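Protein kinase (Staphylococcus aureus subsp. aureus Mu50, PDB 3PY9) is the extracellular region of the membrane Ser/Thr kinase PrkC, which probably binds muropeptides through its PASTA domains and may thereby help to regulate the kinase. Local coordinates at residues D11-S16 with D40-N45; K33-Y38 with D65-K70; G71-K76 with I126-S131; P78-L83 with A116-T121; L95-V100 with S131-Y136. All coordinates share one frame; numbering follows the deposited sequence.

Interaction 1. Residues D11-S16 with D40-N45. With EU (europium ion), chain C.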
# COMPACT_ATOMS: atom_id res chain seq x y z
N ASP A 11 -18.59 -7.52 55.88
CA ASP A 11 -18.13 -7.06 54.57
C ASP A 11 -16.88 -7.85 54.17
O ASP A 11 -15.86 -7.83 54.87
CB ASP A 11 -17.85 -5.55 54.62
CG ASP A 11 -17.40 -4.98 53.27
OD1 ASP A 11 -17.53 -5.62 52.22
OD2 ASP A 11 -16.91 -3.83 53.27
N VAL A 12 -16.98 -8.57 53.06
CA VAL A 12 -15.84 -9.31 52.52
C VAL A 12 -15.59 -8.92 51.06
O VAL A 12 -14.80 -9.56 50.36
CB VAL A 12 -16.00 -10.84 52.66
CG1 VAL A 12 -16.26 -11.22 54.11
CG2 VAL A 12 -17.14 -11.36 51.74
N ILE A 13 -16.27 -7.87 50.62
CA ILE A 13 -16.19 -7.41 49.24
C ILE A 13 -14.73 -7.05 48.91
O ILE A 13 -14.03 -6.48 49.74
CB ILE A 13 -17.16 -6.20 49.00
CG1 ILE A 13 -18.61 -6.56 49.38
CG2 ILE A 13 -17.05 -5.66 47.56
CD1 ILE A 13 -19.20 -7.77 48.68
N GLY A 14 -14.28 -7.44 47.72
CA GLY A 14 -12.89 -7.24 47.31
C GLY A 14 -11.88 -8.19 47.93
O GLY A 14 -10.70 -8.20 47.55
N LYS A 15 -12.34 -9.02 48.88
CA LYS A 15 -11.48 -9.99 49.56
C LYS A 15 -11.40 -11.32 48.81
O LYS A 15 -12.16 -11.56 47.87
CB LYS A 15 -11.96 -10.22 50.99
CG LYS A 15 -11.74 -9.03 51.92
CD LYS A 15 -12.26 -9.31 53.30
CE LYS A 15 -11.76 -8.29 54.31
NZ LYS A 15 -11.92 -6.85 53.89
N SER A 16 -10.48 -12.19 49.24
CA SER A 16 -10.42 -13.57 48.73
C SER A 16 -11.34 -14.53 49.52
O SER A 16 -11.77 -14.23 50.64
CB SER A 16 -8.98 -14.08 48.77
OG SER A 16 -8.63 -14.37 50.10
N ASP A 40 -15.21 -6.03 35.71
CA ASP A 40 -14.14 -5.11 35.32
C ASP A 40 -13.70 -4.32 36.55
O ASP A 40 -12.54 -3.90 36.66
CB ASP A 40 -14.62 -4.19 34.20
CG ASP A 40 -15.29 -4.96 33.06
OD1 ASP A 40 -14.61 -5.78 32.40
OD2 ASP A 40 -16.50 -4.75 32.82
N LYS A 41 -14.64 -4.13 37.48
CA LYS A 41 -14.41 -3.43 38.74
C LYS A 41 -13.46 -4.16 39.73
O LYS A 41 -12.71 -3.51 40.45
CB LYS A 41 -15.76 -3.14 39.40
CG LYS A 41 -15.76 -2.15 40.56
CD LYS A 41 -17.21 -1.85 40.97
CE LYS A 41 -17.33 -1.15 42.31
NZ LYS A 41 -18.70 -1.33 42.88
N TYR A 42 -13.50 -5.49 39.75
CA TYR A 42 -12.69 -6.27 40.69
C TYR A 42 -11.73 -7.27 40.02
O TYR A 42 -12.14 -8.06 39.16
CB TYR A 42 -13.57 -7.03 41.71
CG TYR A 42 -14.43 -6.15 42.59
CD1 TYR A 42 -13.99 -5.76 43.86
CD2 TYR A 42 -15.69 -5.72 42.17
CE1 TYR A 42 -14.78 -4.95 44.67
CE2 TYR A 42 -16.48 -4.92 42.97
CZ TYR A 42 -16.02 -4.53 44.22
OH TYR A 42 -16.82 -3.74 44.99
N PRO A 43 -10.44 -7.24 40.42
CA PRO A 43 -9.43 -8.17 39.92
C PRO A 43 -9.88 -9.61 40.16
O PRO A 43 -10.48 -9.91 41.20
CB PRO A 43 -8.22 -7.87 40.80
CG PRO A 43 -8.43 -6.51 41.30
CD PRO A 43 -9.89 -6.28 41.39
N GLU A 44 -9.56 -10.58 39.20
CA GLU A 44 -9.97 -11.98 39.31
C GLU A 44 -9.63 -12.62 40.68
O GLU A 44 -8.52 -12.53 41.18
CB GLU A 44 -9.34 -12.83 38.21
CG GLU A 44 -9.77 -14.30 38.25
CD GLU A 44 -9.21 -15.13 37.11
OE1 GLU A 44 -8.48 -14.57 36.25
OE2 GLU A 44 -9.51 -16.34 37.06
N ASN A 45 -10.66 -13.25 41.25
CA ASN A 45 -10.69 -14.00 42.53
C ASN A 45 -10.68 -13.17 43.80
O ASN A 45 -9.98 -13.43 44.80
CB ASN A 45 -9.57 -15.01 42.47
CG ASN A 45 -9.49 -15.47 41.03
OD1 ASN A 45 -10.16 -16.43 40.64
ND2 ASN A 45 -8.67 -14.80 40.22
EU EU C . -8.67 -16.47 34.62

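Interaction 2. Residues K33-Y38 with D65-K70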
# COMPACT_ATOMS: atom_id res chain seq x y z
N LYS A 33 -22.45 -20.94 49.13
CA LYS A 33 -22.07 -21.35 47.80
C LYS A 33 -21.10 -20.35 47.17
O LYS A 33 -21.12 -19.16 47.49
CB LYS A 33 -23.32 -21.58 46.95
CG LYS A 33 -24.08 -22.86 47.35
CD LYS A 33 -23.14 -24.08 47.27
CE LYS A 33 -23.70 -25.34 47.93
NZ LYS A 33 -22.58 -26.30 48.32
N ILE A 34 -20.24 -20.85 46.30
CA ILE A 34 -19.30 -20.00 45.58
C ILE A 34 -19.69 -20.02 44.11
O ILE A 34 -19.81 -21.08 43.51
CB ILE A 34 -17.84 -20.49 45.74
CG1 ILE A 34 -17.42 -20.47 47.21
CG2 ILE A 34 -16.88 -19.65 44.88
CD1 ILE A 34 -16.22 -21.35 47.49
N SER A 35 -19.92 -18.84 43.55
CA SER A 35 -20.15 -18.71 42.12
C SER A 35 -19.23 -17.64 41.52
O SER A 35 -18.59 -16.87 42.26
CB SER A 35 -21.62 -18.45 41.81
OG SER A 35 -22.13 -17.38 42.57
N ARG A 36 -19.16 -17.62 40.19
CA ARG A 36 -18.16 -16.83 39.47
C ARG A 36 -18.82 -15.95 38.42
O ARG A 36 -19.68 -16.41 37.66
CB ARG A 36 -17.14 -17.75 38.82
CG ARG A 36 -16.17 -18.41 39.80
CD ARG A 36 -15.67 -19.73 39.30
NE ARG A 36 -14.58 -19.57 38.34
CZ ARG A 36 -14.66 -19.81 37.03
NH1 ARG A 36 -15.80 -20.21 36.47
NH2 ARG A 36 -13.59 -19.63 36.26
N SER A 37 -18.43 -14.69 38.41
CA SER A 37 -19.00 -13.72 37.50
C SER A 37 -17.89 -12.86 36.92
O SER A 37 -16.91 -12.53 37.61
CB SER A 37 -20.05 -12.87 38.23
OG SER A 37 -20.62 -11.90 37.36
N TYR A 38 -18.02 -12.52 35.65
CA TYR A 38 -17.13 -11.54 35.04
C TYR A 38 -17.28 -10.18 35.73
O TYR A 38 -18.38 -9.81 36.13
CB TYR A 38 -17.43 -11.42 33.55
CG TYR A 38 -16.89 -12.57 32.73
CD1 TYR A 38 -15.54 -12.94 32.81
CD2 TYR A 38 -17.72 -13.28 31.85
CE1 TYR A 38 -15.02 -13.99 32.03
CE2 TYR A 38 -17.22 -14.33 31.07
CZ TYR A 38 -15.87 -14.68 31.17
OH TYR A 38 -15.38 -15.72 30.40
N ASP A 65 -23.50 -16.82 50.87
CA ASP A 65 -23.06 -17.09 49.50
C ASP A 65 -22.15 -16.00 49.00
O ASP A 65 -22.33 -14.84 49.34
CB ASP A 65 -24.26 -17.24 48.56
CG ASP A 65 -25.14 -18.41 48.92
OD1 ASP A 65 -24.68 -19.31 49.69
OD2 ASP A 65 -26.28 -18.44 48.42
N VAL A 66 -21.18 -16.36 48.16
CA VAL A 66 -20.24 -15.37 47.61
C VAL A 66 -20.11 -15.51 46.10
O VAL A 66 -20.16 -16.61 45.57
CB VAL A 66 -18.84 -15.47 48.26
CG1 VAL A 66 -18.93 -15.23 49.80
CG2 VAL A 66 -18.19 -16.83 47.96
N VAL A 67 -20.01 -14.37 45.42
CA VAL A 67 -19.72 -14.34 43.99
C VAL A 67 -18.30 -13.81 43.85
O VAL A 67 -17.96 -12.81 44.47
CB VAL A 67 -20.69 -13.43 43.23
CG1 VAL A 67 -20.45 -13.54 41.73
CG2 VAL A 67 -22.18 -13.77 43.56
N ILE A 68 -17.50 -14.49 43.03
CA ILE A 68 -16.07 -14.21 42.80
C ILE A 68 -15.83 -13.65 41.38
O ILE A 68 -16.50 -14.06 40.42
CB ILE A 68 -15.23 -15.52 42.94
CG1 ILE A 68 -15.57 -16.26 44.24
CG2 ILE A 68 -13.73 -15.25 42.90
CD1 ILE A 68 -15.42 -15.43 45.49
N SER A 69 -14.90 -12.69 41.26
CA SER A 69 -14.52 -12.15 39.95
C SER A 69 -13.75 -13.14 39.10
O SER A 69 -12.79 -13.76 39.58
CB SER A 69 -13.71 -10.85 40.08
OG SER A 69 -13.30 -10.40 38.78
N LYS A 70 -14.19 -13.30 37.85
CA LYS A 70 -13.44 -14.02 36.82
C LYS A 70 -12.67 -13.00 35.96
O LYS A 70 -12.23 -13.31 34.85
CB LYS A 70 -14.42 -14.74 35.89
CG LYS A 70 -15.22 -15.87 36.48
CD LYS A 70 -16.48 -16.11 35.63
CE LYS A 70 -16.18 -16.81 34.34
NZ LYS A 70 -17.46 -17.14 33.67
O HOH W 1 -22.84 -17.65 45.09

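Interaction 3. Residues G71-K76 with I126-S131. With EU (europium ion), chain E.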
# COMPACT_ATOMS: atom_id res chain seq x y z
N GLY A 71 -12.54 -11.78 36.46
CA GLY A 71 -11.86 -10.73 35.72
C GLY A 71 -12.73 -10.28 34.56
O GLY A 71 -13.85 -10.76 34.40
N PRO A 72 -12.21 -9.34 33.75
CA PRO A 72 -12.98 -8.77 32.63
C PRO A 72 -13.44 -9.83 31.62
O PRO A 72 -12.68 -10.74 31.28
CB PRO A 72 -11.97 -7.81 31.97
CG PRO A 72 -10.95 -7.51 33.05
CD PRO A 72 -10.85 -8.77 33.84
N GLU A 73 -14.69 -9.73 31.17
CA GLU A 73 -15.17 -10.55 30.04
C GLU A 73 -14.45 -10.10 28.77
O GLU A 73 -14.35 -8.89 28.53
CB GLU A 73 -16.68 -10.39 29.88
CG GLU A 73 -17.32 -11.36 28.88
CD GLU A 73 -18.78 -11.09 28.65
OE1 GLU A 73 -19.30 -10.12 29.23
OE2 GLU A 73 -19.43 -11.84 27.89
N LYS A 74 -13.95 -11.05 27.98
CA LYS A 74 -13.10 -10.75 26.81
C LYS A 74 -13.59 -11.42 25.52
O LYS A 74 -14.34 -12.40 25.57
CB LYS A 74 -11.65 -11.17 27.07
CG LYS A 74 -10.99 -10.49 28.29
CD LYS A 74 -9.52 -10.84 28.41
CE LYS A 74 -8.85 -10.02 29.50
NZ LYS A 74 -7.40 -10.37 29.68
N VAL A 75 -13.18 -10.87 24.37
CA VAL A 75 -13.40 -11.50 23.05
C VAL A 75 -12.12 -11.51 22.21
O VAL A 75 -11.14 -10.83 22.53
CB VAL A 75 -14.49 -10.79 22.20
CG1 VAL A 75 -15.90 -11.18 22.65
CG2 VAL A 75 -14.31 -9.28 22.22
N LYS A 76 -12.13 -12.29 21.14
CA LYS A 76 -11.08 -12.23 20.12
C LYS A 76 -11.34 -11.03 19.19
O LYS A 76 -12.40 -10.92 18.57
CB LYS A 76 -11.05 -13.54 19.32
CG LYS A 76 -9.82 -14.45 19.58
CD LYS A 76 -9.33 -14.52 21.05
CE LYS A 76 -10.20 -15.39 22.00
NZ LYS A 76 -11.02 -14.55 22.97
N ILE A 126 -9.63 -9.16 23.84
CA ILE A 126 -9.87 -7.82 24.37
C ILE A 126 -11.10 -7.80 25.27
O ILE A 126 -12.09 -8.46 24.99
CB ILE A 126 -9.94 -6.71 23.26
CG1 ILE A 126 -9.99 -5.32 23.90
CG2 ILE A 126 -11.13 -6.90 22.32
CD1 ILE A 126 -9.51 -4.19 23.06
N ALA A 127 -11.00 -7.04 26.36
CA ALA A 127 -12.13 -6.79 27.26
C ALA A 127 -13.25 -5.99 26.56
O ALA A 127 -12.97 -4.98 25.90
CB ALA A 127 -11.64 -6.08 28.52
N ILE A 128 -14.49 -6.44 26.69
CA ILE A 128 -15.61 -5.82 25.94
C ILE A 128 -16.12 -4.52 26.59
O ILE A 128 -17.03 -3.88 26.06
CB ILE A 128 -16.78 -6.82 25.61
CG1 ILE A 128 -17.70 -7.06 26.82
CG2 ILE A 128 -16.25 -8.14 25.06
CD1 ILE A 128 -19.16 -7.33 26.46
N HIS A 129 -15.53 -4.15 27.72
CA HIS A 129 -15.86 -2.88 28.38
C HIS A 129 -14.64 -1.95 28.55
O HIS A 129 -13.59 -2.36 29.08
CB HIS A 129 -16.57 -3.14 29.73
CG HIS A 129 -17.81 -3.98 29.62
ND1 HIS A 129 -18.79 -3.75 28.67
CD2 HIS A 129 -18.24 -5.04 30.35
CE1 HIS A 129 -19.76 -4.64 28.81
NE2 HIS A 129 -19.45 -5.43 29.82
N ASP A 130 -14.81 -0.69 28.12
CA ASP A 130 -13.74 0.34 28.03
C ASP A 130 -12.56 -0.14 27.18
O ASP A 130 -11.39 0.09 27.53
CB ASP A 130 -13.30 0.86 29.42
CG ASP A 130 -12.55 2.21 29.36
OD1 ASP A 130 -12.92 3.09 28.55
OD2 ASP A 130 -11.59 2.40 30.14
N SER A 131 -12.88 -0.80 26.07
CA SER A 131 -11.88 -1.44 25.20
C SER A 131 -11.00 -0.45 24.42
O SER A 131 -9.92 -0.81 23.93
CB SER A 131 -12.55 -2.44 24.23
OG SER A 131 -13.78 -1.93 23.71
EU EU E . -13.51 4.15 26.46
O HOH W 2 -15.29 -6.58 29.42

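Interaction 4. Residues P78-L83 with A116-T121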
# COMPACT_ATOMS: atom_id res chain seq x y z
N PRO A 78 -11.59 -9.15 16.02
CA PRO A 78 -11.73 -9.51 14.62
C PRO A 78 -10.78 -8.70 13.72
O PRO A 78 -10.27 -7.65 14.14
CB PRO A 78 -13.18 -9.16 14.31
CG PRO A 78 -13.49 -8.03 15.24
CD PRO A 78 -12.72 -8.32 16.49
N ASN A 79 -10.53 -9.20 12.51
CA ASN A 79 -9.73 -8.50 11.50
C ASN A 79 -10.70 -7.74 10.61
O ASN A 79 -11.53 -8.35 9.91
CB ASN A 79 -8.88 -9.49 10.69
CG ASN A 79 -7.87 -8.81 9.78
OD1 ASN A 79 -8.12 -8.62 8.60
ND2 ASN A 79 -6.72 -8.45 10.33
N VAL A 80 -10.62 -6.41 10.68
CA VAL A 80 -11.57 -5.52 9.98
C VAL A 80 -10.86 -4.62 8.96
O VAL A 80 -11.50 -3.87 8.22
CB VAL A 80 -12.44 -4.67 10.97
CG1 VAL A 80 -13.17 -5.56 11.99
CG2 VAL A 80 -11.60 -3.63 11.71
N ILE A 81 -9.54 -4.69 8.94
CA ILE A 81 -8.71 -3.99 7.98
C ILE A 81 -9.15 -4.27 6.54
O ILE A 81 -9.27 -5.42 6.13
CB ILE A 81 -7.23 -4.38 8.16
CG1 ILE A 81 -6.68 -3.74 9.44
CG2 ILE A 81 -6.41 -3.95 6.95
CD1 ILE A 81 -5.46 -4.43 10.02
N GLY A 82 -9.43 -3.22 5.78
CA GLY A 82 -9.80 -3.39 4.38
C GLY A 82 -11.29 -3.50 4.10
O GLY A 82 -11.68 -3.43 2.94
N LEU A 83 -12.11 -3.68 5.14
CA LEU A 83 -13.58 -3.64 5.02
C LEU A 83 -14.06 -2.20 5.01
O LEU A 83 -13.39 -1.33 5.58
CB LEU A 83 -14.25 -4.35 6.20
CG LEU A 83 -13.72 -5.71 6.67
CD1 LEU A 83 -14.51 -6.19 7.88
CD2 LEU A 83 -13.74 -6.77 5.52
N ALA A 116 -8.07 1.30 7.26
CA ALA A 116 -6.65 1.12 6.96
C ALA A 116 -5.85 0.45 8.09
O ALA A 116 -4.78 -0.11 7.84
CB ALA A 116 -6.01 2.45 6.61
N ASN A 117 -6.37 0.52 9.32
CA ASN A 117 -5.63 0.10 10.51
C ASN A 117 -6.59 -0.09 11.70
O ASN A 117 -7.63 0.59 11.82
CB ASN A 117 -4.52 1.12 10.84
CG ASN A 117 -3.52 0.63 11.92
OD1 ASN A 117 -2.59 -0.14 11.64
ND2 ASN A 117 -3.69 1.11 13.16
N GLN A 118 -6.21 -1.04 12.56
CA GLN A 118 -6.83 -1.35 13.85
C GLN A 118 -5.88 -1.05 14.99
O GLN A 118 -4.71 -1.48 14.97
CB GLN A 118 -7.07 -2.84 13.96
CG GLN A 118 -8.36 -3.31 13.47
CD GLN A 118 -8.28 -4.78 13.18
OE1 GLN A 118 -8.19 -5.62 14.09
NE2 GLN A 118 -8.29 -5.11 11.90
N SER A 119 -6.41 -0.36 15.98
CA SER A 119 -5.82 -0.16 17.30
C SER A 119 -5.33 -1.47 17.90
O SER A 119 -4.23 -1.54 18.42
CB SER A 119 -6.93 0.36 18.22
OG SER A 119 -6.48 1.40 19.04
N VAL A 120 -6.18 -2.49 17.86
CA VAL A 120 -5.97 -3.74 18.58
C VAL A 120 -5.77 -4.86 17.56
O VAL A 120 -6.62 -5.06 16.70
CB VAL A 120 -7.18 -4.04 19.53
CG1 VAL A 120 -7.04 -5.41 20.21
CG2 VAL A 120 -7.35 -2.92 20.57
N THR A 121 -4.65 -5.57 17.62
CA THR A 121 -4.30 -6.47 16.51
C THR A 121 -5.17 -7.71 16.49
O THR A 121 -5.58 -8.21 17.53
CB THR A 121 -2.80 -6.80 16.43
OG1 THR A 121 -2.41 -7.63 17.53
CG2 THR A 121 -1.96 -5.49 16.44

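Interaction 5. Residues L95-V100 with S131-Y136. With EU (europium ion), chain E.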
# COMPACT_ATOMS: atom_id res chain seq x y z
N LEU A 95 -19.79 -8.66 18.46
CA LEU A 95 -19.06 -9.28 19.56
C LEU A 95 -19.17 -8.48 20.86
O LEU A 95 -18.48 -8.78 21.84
CB LEU A 95 -17.59 -9.47 19.18
CG LEU A 95 -17.26 -10.24 17.90
CD1 LEU A 95 -15.74 -10.32 17.70
CD2 LEU A 95 -17.89 -11.64 17.90
N GLY A 96 -20.05 -7.47 20.87
CA GLY A 96 -20.25 -6.61 22.03
C GLY A 96 -19.23 -5.49 22.17
O GLY A 96 -19.21 -4.80 23.19
N LEU A 97 -18.40 -5.31 21.14
CA LEU A 97 -17.40 -4.23 21.11
C LEU A 97 -18.00 -2.94 20.55
O LEU A 97 -18.09 -2.76 19.34
CB LEU A 97 -16.17 -4.65 20.30
CG LEU A 97 -15.36 -5.83 20.85
CD1 LEU A 97 -14.52 -6.50 19.77
CD2 LEU A 97 -14.51 -5.41 22.04
N LYS A 98 -18.39 -2.04 21.45
CA LYS A 98 -19.11 -0.83 21.07
C LYS A 98 -18.35 0.48 21.33
O LYS A 98 -18.76 1.54 20.84
CB LYS A 98 -20.50 -0.81 21.73
CG LYS A 98 -21.30 -2.11 21.53
CD LYS A 98 -22.76 -2.01 22.03
CE LYS A 98 -23.37 -3.41 22.27
NZ LYS A 98 -23.27 -4.35 21.09
N ASP A 99 -17.26 0.42 22.09
CA ASP A 99 -16.44 1.60 22.37
C ASP A 99 -15.40 1.80 21.26
O ASP A 99 -14.23 1.46 21.41
CB ASP A 99 -15.77 1.47 23.76
CG ASP A 99 -14.70 2.54 24.03
OD1 ASP A 99 -14.71 3.60 23.36
OD2 ASP A 99 -13.85 2.32 24.91
N VAL A 100 -15.85 2.33 20.12
CA VAL A 100 -14.99 2.43 18.95
C VAL A 100 -14.93 3.86 18.46
O VAL A 100 -15.95 4.48 18.18
CB VAL A 100 -15.43 1.49 17.80
CG1 VAL A 100 -14.43 1.52 16.66
CG2 VAL A 100 -15.57 0.05 18.32
N SER A 131 -12.88 -0.80 26.07
CA SER A 131 -11.88 -1.44 25.20
C SER A 131 -11.00 -0.45 24.42
O SER A 131 -9.92 -0.81 23.93
CB SER A 131 -12.55 -2.44 24.23
OG SER A 131 -13.78 -1.93 23.71
N ASN A 132 -11.48 0.79 24.32
CA ASN A 132 -10.81 1.86 23.58
C ASN A 132 -10.28 1.39 22.23
O ASN A 132 -9.09 1.48 21.96
CB ASN A 132 -9.66 2.49 24.40
CG ASN A 132 -10.03 2.78 25.84
OD1 ASN A 132 -10.98 3.52 26.12
ND2 ASN A 132 -9.26 2.22 26.77
N ILE A 133 -11.16 0.85 21.38
CA ILE A 133 -10.73 0.51 20.01
C ILE A 133 -10.68 1.81 19.21
O ILE A 133 -11.56 2.66 19.33
CB ILE A 133 -11.66 -0.46 19.25
CG1 ILE A 133 -12.21 -1.60 20.13
CG2 ILE A 133 -10.95 -0.98 17.99
CD1 ILE A 133 -11.32 -2.78 20.29
N LYS A 134 -9.62 1.94 18.42
CA LYS A 134 -9.53 3.00 17.44
C LYS A 134 -9.39 2.39 16.05
O LYS A 134 -8.58 1.48 15.83
CB LYS A 134 -8.35 3.90 17.77
CG LYS A 134 -8.38 5.25 17.12
CD LYS A 134 -7.34 6.16 17.76
CE LYS A 134 -7.83 6.73 19.10
NZ LYS A 134 -8.89 7.79 18.90
N LEU A 135 -10.21 2.86 15.13
CA LEU A 135 -10.17 2.41 13.77
C LEU A 135 -9.73 3.57 12.90
O LEU A 135 -10.17 4.72 13.11
CB LEU A 135 -11.54 1.88 13.30
CG LEU A 135 -12.11 0.61 13.96
CD1 LEU A 135 -13.32 0.13 13.19
CD2 LEU A 135 -11.11 -0.56 14.10
N TYR A 136 -8.88 3.27 11.92
CA TYR A 136 -8.32 4.28 11.06
C TYR A 136 -8.95 4.10 9.70
O TYR A 136 -8.68 3.12 9.00
CB TYR A 136 -6.80 4.15 11.00
CG TYR A 136 -6.11 4.46 12.32
CD1 TYR A 136 -5.61 5.73 12.58
CD2 TYR A 136 -5.97 3.48 13.30
CE1 TYR A 136 -4.98 6.01 13.78
CE2 TYR A 136 -5.33 3.75 14.50
CZ TYR A 136 -4.84 5.02 14.73
OH TYR A 136 -4.20 5.33 15.91
EU EU E . -13.51 4.15 26.46
O HOH W 3 -17.21 -2.12 24.01
O HOH W 4 -12.25 4.15 21.64

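Interaction 1. Residues D11-S16 with D40-N45
Tyr-42 reaches over to Ile-13 and Gly-14, bringing together two loops of the first PASTA domain: the one that leads into helix 17-26 and the one between strands 30-37 and 47-51. Its CG lies anti to the carbonyl carbon (chi1 -61°), and the ring meets both partners obliquely. At the far end OH comes within 3.2 Å of Ile-13 CG2, a tight approach for a methyl group, while nearer the backbone CD1 rests 3.9 Å from Gly-14 CA. The positive phi of Gly-14 belongs to a type II turn from Val-12 to Lys-15, closed by the bond from Lys-15 N to Val-12 O. Before that turn, Asp-11 OD1 accepts the N-H of Ile-13 in an Asx turn, the donor lying 37° out of the carboxylate plane, which helps to fix the backbone that carries the Ile-13 side chain. Beyond Tyr-42, whose carbonyl is held by Ser-69 OG, the extended side chain of Glu-44 leads to a europium ion, gripped by OE1 at 2.5 Å and by OE2 at 2.6 Å. Asn-45 then returns to the first loop through its backbone rather than its amide. Ser-16, the N-cap residue whose OG accepts from Glu-19 N, lies beside it there: Asn-45 O is 4.0 Å from Ser-16 CA.

Interaction 2. Residues K33-Y38 with D65-K70
Lys-70 lies against both Arg-36 and Tyr-38, and more of its surface is buried by strand 33-37 and the residue after it than that of any other residue here. Its chain bends at chi3 (75°), which places CE over one face of the Tyr-38 ring, offset toward the rim. Lys-70 NZ stands 4.0 Å from the centroid of the Tyr-38 ring, 22° off the normal, in a cation-pi contact backed by the CH-pi contact of CE. The same chain crosses Arg-36 at about a right angle: Lys-70 CG sits over the centre of the guanidinium, 4.0 Å above its plane, and also touches Arg-36 CB at 3.6 Å. The two cations are near neighbours, Arg-36 NH1 to Lys-70 NZ 4.5 Å, and the ring face may help to stabilise the Lys-70 charge. Lys-33, at the other end, is held by its backbone: its N-H goes to Asp-65 OD1 at 2.8 Å, tilted well above the carboxylate plane. Between these ends the two strands run parallel, bonded in ladder fashion from Val-66 N to Lys-33 O through to Lys-70 N to Ser-37 O. Ile-34 CG2 meets Ile-68 CG1 at 3.7 Å, on the face where Ile-68 and Val-66 also touch helix 17-26. With strand 47-51 antiparallel on the other flank of 63-69, this is the three-stranded sheet backed by one helix that characterises the PASTA fold.

Interaction 3. Residues G71-K76 with I126-S131
Two flat groups meet Ile-128, the carboxylate of Glu-73 from across the contact and the imidazole of its own neighbour His-129. Glu-73 OE1 comes to 3.9 Å from Ile-128 CD1, the two side chains crossing obliquely, while Ile-128 CG1 lies over the centre of the His-129 ring, 3.7 Å above its plane. CG1 takes up the position between the backbone N and carbonyl carbon (chi1 79°), leaving CG2 anti to the carbonyl carbon. The Ile-128 and Val-75 side chains cross at about a right angle, Ile-128 CG2 to Val-75 CG2 at 3.6 Å. The backbones here form a short two-stranded antiparallel ribbon, through which the chain leaving the first PASTA domain is tied to the second. Val-75 and Ile-126 form its hydrogen-bonded pair, Val-75 N to Ile-126 O at 2.7 Å and Ile-126 N to Val-75 O at 2.6 Å, and Lys-74 faces Ala-127 as the non-hydrogen-bonded pair. Glu-73 O is gripped more than once: by Ile-128 N at 3.1 Å, by a water that donates to it and weakly links it to His-129 N, and by the CA-H of Ala-127. Where the ribbon ends, Pro-72 CB touches Ala-127 CB, and Asp-40 of the first domain packs on both Pro-72 and His-129. Farther along, Asp-130 binds a europium ion through OD1 at 2.4 Å, sharing it with Asp-99 and Asn-132.

Interaction 4. Residues P78-L83 with A116-T121
In the loop carrying Val-80 and Ile-81, residues 78-81 run nearly antiparallel to residues 116-118, at 153°, and the long side chain of Gln-118 reaches across between them. In the second PASTA domain this joins the approach to helix 85-93 to an outermost strand of the three-stranded sheet. Val-80 to Leu-83 form a type II turn, closed by Leu-83 N to Val-80 O at 3.1 Å, with Gly-82 at the position where phi is positive. Gln-118 extends beyond CG (chi2 160°), carrying its amide in among the backbone atoms of Pro-78, Val-80 and Ile-81. The oxygen and nitrogen of that amide are probably exchanged in the model; with the group reversed, Pro-78 O and Val-80 N could both be hydrogen-bonded to it. Its aliphatic part is less ambiguous: Gln-118 CG packs on Val-80 CG2 at 3.7 Å, and both residues also touch Leu-135. On the strand itself, Ala-116 and Asn-117 together face Tyr-136 in a classic beta bulge. The end of the Ile-81 side chain comes up beside the bulge, its CG1 4.1 Å from Asn-117 CA.

Interaction 5. Residues L95-V100 with S131-Y136
Asp-99 and Asn-132 come together at a europium ion on the second PASTA domain, where the turn after helix 85-93 meets the start of strand 133-138. Asp-99 OD2 binds the metal at 2.4 Å; the side-chain amide of Asn-132 and Asp-130 OD1 complete the protein's share of the site. The same OD2 accepts the backbone N-H of Asn-132 at 2.9 Å, met from well above the carboxylate plane, so one oxygen serves the ion and the loop that helps to bind it. CG of Asp-99 lies anti to its backbone N (chi1 170°), the carboxylate being directed across to the other segment. Next along the chain, Ile-133 N bonds to Asp-99 O at 3.1 Å, the first link of a parallel pairing in which Val-100 sits beside Ile-133. Asp-99 is also the centre of an inverse gamma turn, with a weak bond from Val-100 N to Lys-98 O. One step farther out, Gly-96 ends the helix as the C-prime residue of a Schellman motif, and Leu-97 follows with CD2 3.9 Å from Ser-131 OG. A water accepts from Lys-98 N at 2.8 Å and has a weak bond with that hydroxyl. Farthest from the metal the contact is apolar and reaches the helix: Val-100 touches Leu-89, Leu-135 touches Leu-92, and the two meet obliquely, Val-100 CG1 to Leu-135 CG at 3.7 Å.

In the fold
Interactions 1 and 2 belong to the first PASTA domain, 9 Å apart centre to centre and with segments alternating along the chain; they meet where Ser-69 bonds to Tyr-42 and Asn-45. Both close before interaction 3 opens. Interactions 4 and 5 lie in the second domain, 11 Å apart centre to centre, sharing the sheet in which strands 115-118 and 133-138 are neighbours. Interaction 3, at the junction, is about 18 Å centre to centre from each of the first two and touches both; it shares Ser-131 and a europium ion with interaction 5, and touches interaction 4, nested inside its loop, through Ile-126 and Val-120. Two similar domains in series, joined by a short ribbon, are consistent with an elongated extracellular rod.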